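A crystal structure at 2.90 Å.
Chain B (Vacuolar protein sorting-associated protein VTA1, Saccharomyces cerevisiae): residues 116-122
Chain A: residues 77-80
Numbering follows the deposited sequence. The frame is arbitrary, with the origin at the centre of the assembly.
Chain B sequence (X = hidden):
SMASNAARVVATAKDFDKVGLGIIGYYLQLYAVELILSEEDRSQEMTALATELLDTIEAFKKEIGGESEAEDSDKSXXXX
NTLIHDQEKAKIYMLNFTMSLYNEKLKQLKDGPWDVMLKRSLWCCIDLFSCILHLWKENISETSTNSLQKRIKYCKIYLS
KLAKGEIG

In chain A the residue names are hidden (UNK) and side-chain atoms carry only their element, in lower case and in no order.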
# COMPACT_ATOMS: atom_id res chain seq x y z
N VAL B 116 -6.79 -23.11 5.40
CA VAL B 116 -6.22 -22.31 6.47
C VAL B 116 -6.14 -20.84 6.05
O VAL B 116 -6.46 -19.94 6.82
CB VAL B 116 -4.79 -22.77 6.83
CG1 VAL B 116 -4.24 -21.93 7.97
CG2 VAL B 116 -4.79 -24.24 7.18
N MET B 117 -5.68 -20.62 4.82
CA MET B 117 -5.54 -19.27 4.28
C MET B 117 -6.78 -18.45 4.49
O MET B 117 -6.71 -17.34 5.01
CB MET B 117 -5.22 -19.33 2.78
CG MET B 117 -4.72 -18.00 2.20
SD MET B 117 -3.32 -17.23 3.13
CE MET B 117 -2.24 -18.70 3.62
N LEU B 118 -7.92 -18.98 4.09
CA LEU B 118 -9.16 -18.26 4.27
C LEU B 118 -9.32 -17.86 5.74
O LEU B 118 -9.83 -16.78 6.05
CB LEU B 118 -10.34 -19.11 3.82
CG LEU B 118 -11.65 -18.35 3.94
CD1 LEU B 118 -11.56 -17.05 3.13
CD2 LEU B 118 -12.79 -19.22 3.45
N LYS B 119 -8.88 -18.75 6.64
CA LYS B 119 -8.95 -18.51 8.08
C LYS B 119 -8.05 -17.34 8.48
O LYS B 119 -8.51 -16.36 9.06
CB LYS B 119 -8.53 -19.78 8.84
CG LYS B 119 -9.62 -20.39 9.72
CD LYS B 119 -9.23 -21.79 10.24
CE LYS B 119 -9.27 -22.89 9.14
NZ LYS B 119 -10.65 -23.34 8.71
N ARG B 120 -6.76 -17.46 8.15
CA ARG B 120 -5.77 -16.43 8.45
C ARG B 120 -6.22 -15.09 7.89
O ARG B 120 -6.07 -14.05 8.54
CB ARG B 120 -4.42 -16.76 7.81
CG ARG B 120 -3.57 -17.74 8.58
CD ARG B 120 -2.29 -18.01 7.79
NE ARG B 120 -1.60 -16.79 7.39
CZ ARG B 120 -0.59 -16.77 6.52
NH1 ARG B 120 -0.18 -17.91 5.98
NH2 ARG B 120 0.02 -15.62 6.19
N SER B 121 -6.77 -15.14 6.68
CA SER B 121 -7.25 -13.95 5.98
C SER B 121 -8.36 -13.26 6.75
O SER B 121 -8.35 -12.04 6.91
CB SER B 121 -7.76 -14.33 4.59
OG SER B 121 -6.69 -14.74 3.74
N LEU B 122 -9.32 -14.05 7.24
CA LEU B 122 -10.45 -13.49 7.99
C LEU B 122 -9.98 -12.79 9.27
O LEU B 122 -10.53 -11.76 9.65
CB LEU B 122 -11.46 -14.60 8.34
CG LEU B 122 -12.27 -15.16 7.16
CD1 LEU B 122 -13.34 -16.12 7.69
CD2 LEU B 122 -12.93 -14.03 6.40
N UNK A 77 1.76 -12.36 4.85
CA UNK A 77 2.75 -12.80 3.86
C UNK A 77 2.05 -13.57 2.74
O UNK A 77 2.09 -13.18 1.58
c UNK A 77 5.73 -15.29 4.48
c UNK A 77 3.82 -13.68 4.53
c UNK A 77 4.90 -14.30 3.65
c UNK A 77 5.80 -13.23 3.07
N UNK A 78 1.42 -14.68 3.11
CA UNK A 78 0.70 -15.50 2.15
C UNK A 78 -0.69 -14.91 1.89
O UNK A 78 -1.43 -15.40 1.04
c UNK A 78 0.55 -16.94 2.69
n UNK A 78 3.64 -18.35 4.12
n UNK A 78 2.50 -18.51 2.31
c UNK A 78 2.56 -17.50 4.25
c UNK A 78 1.84 -17.60 3.11
c UNK A 78 3.58 -18.95 2.94
N UNK A 79 -1.05 -13.86 2.61
CA UNK A 79 -2.38 -13.28 2.45
C UNK A 79 -2.51 -12.31 1.28
O UNK A 79 -3.56 -12.23 0.64
c UNK A 79 -2.81 -12.56 3.74
c UNK A 79 -2.41 -13.38 4.93
c UNK A 79 -4.29 -12.30 3.73
N UNK A 80 -1.43 -11.60 0.99
CA UNK A 80 -1.40 -10.60 -0.07
C UNK A 80 -0.99 -11.05 -1.46
O UNK A 80 -1.24 -10.35 -2.43
c UNK A 80 -3.76 -8.90 2.36
c UNK A 80 -0.50 -9.44 0.36
c UNK A 80 -1.16 -8.58 1.41
s UNK A 80 -2.89 -8.26 0.91

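Position 77 of chain A carries four side-chain atoms, all carbon. The chain forks at the second carbon, where two terminal carbons branch off. The nearest approach of this side chain to the helical stretch of chain B is 4.6 Å, from its CB to NH2 of Arg B120, and its CA-to-CB bond points sideways. The nearest contact is made by its backbone instead: N of position 77 lies 3.9 Å from NH2 of Arg B120, near the plane of the guanidinium and at its edge. That is too long for a hydrogen bond, and none is assigned. Four carbons with a fork at the second make this residue Leu A77. Its chi1 is t and its chi2 is p.

Position 78 has one carbon followed by a five-membered ring of three carbons and two nitrogens. The CA-to-CB bond points toward chain B. A ring carbon sits 3.3 Å from NH1 of Arg B120, again at the edge of the guanidinium. Met B117 approaches the same residue, with its CE 3.4 Å from CB of position 78 and its SD 3.4 Å from the backbone O of position 78. A five-membered ring with two nitrogens is an imidazole, so the residue is His A78. The ring carbon near Arg B120 is CD2. Because this atom is a carbon, its approach to NH1 is a packing contact, not a hydrogen bond through a ring nitrogen. The chi1 is m.

Position 79 has three side-chain carbons: one attached to CA, carrying the other two. The branch therefore lies at CB. One terminal carbon is 3.5 Å from NH2 of Arg B120, and the other is 3.4 Å from OG of Ser B121. Only carbon is present, and the count and early fork identify Val A79. The atom near NH2 is CG2 and the atom near OG is CG1. CG2 also lies 4.3 Å from SD of Met B117, an apolar contact. The chi1 is t.

Position 80 has an unbranched side chain of two carbons, a sulfur and a final carbon. Its CA-to-CB bond points away from chain B. The end of the side chain comes nearer, but the final carbon of position 80 still lies 6.7 Å from OG of Ser B121, so it makes no contact with this stretch. The sulfur within an unbranched chain identifies Met A80.

The contact works by packing. No hydrogen bond crosses between the stretches, and together they bury 252 Å². On chain B, Met B117, Arg B120 and Ser B121 form the contacting surface, as the three- and four-residue spacing of a helix allows. Val A79 packs against this surface and touches all three. Ser B121 is the nearest residue along the backbone, with its CA 6.1 Å from CA of Val A79. Its OG also donates a hydrogen bond to O of Met B117 at 2.9 Å, within its own helix. His A78 meets Met B117 and Arg B120, extending the contact beside Val A79.

Chain A, residues 77-80: LHVM
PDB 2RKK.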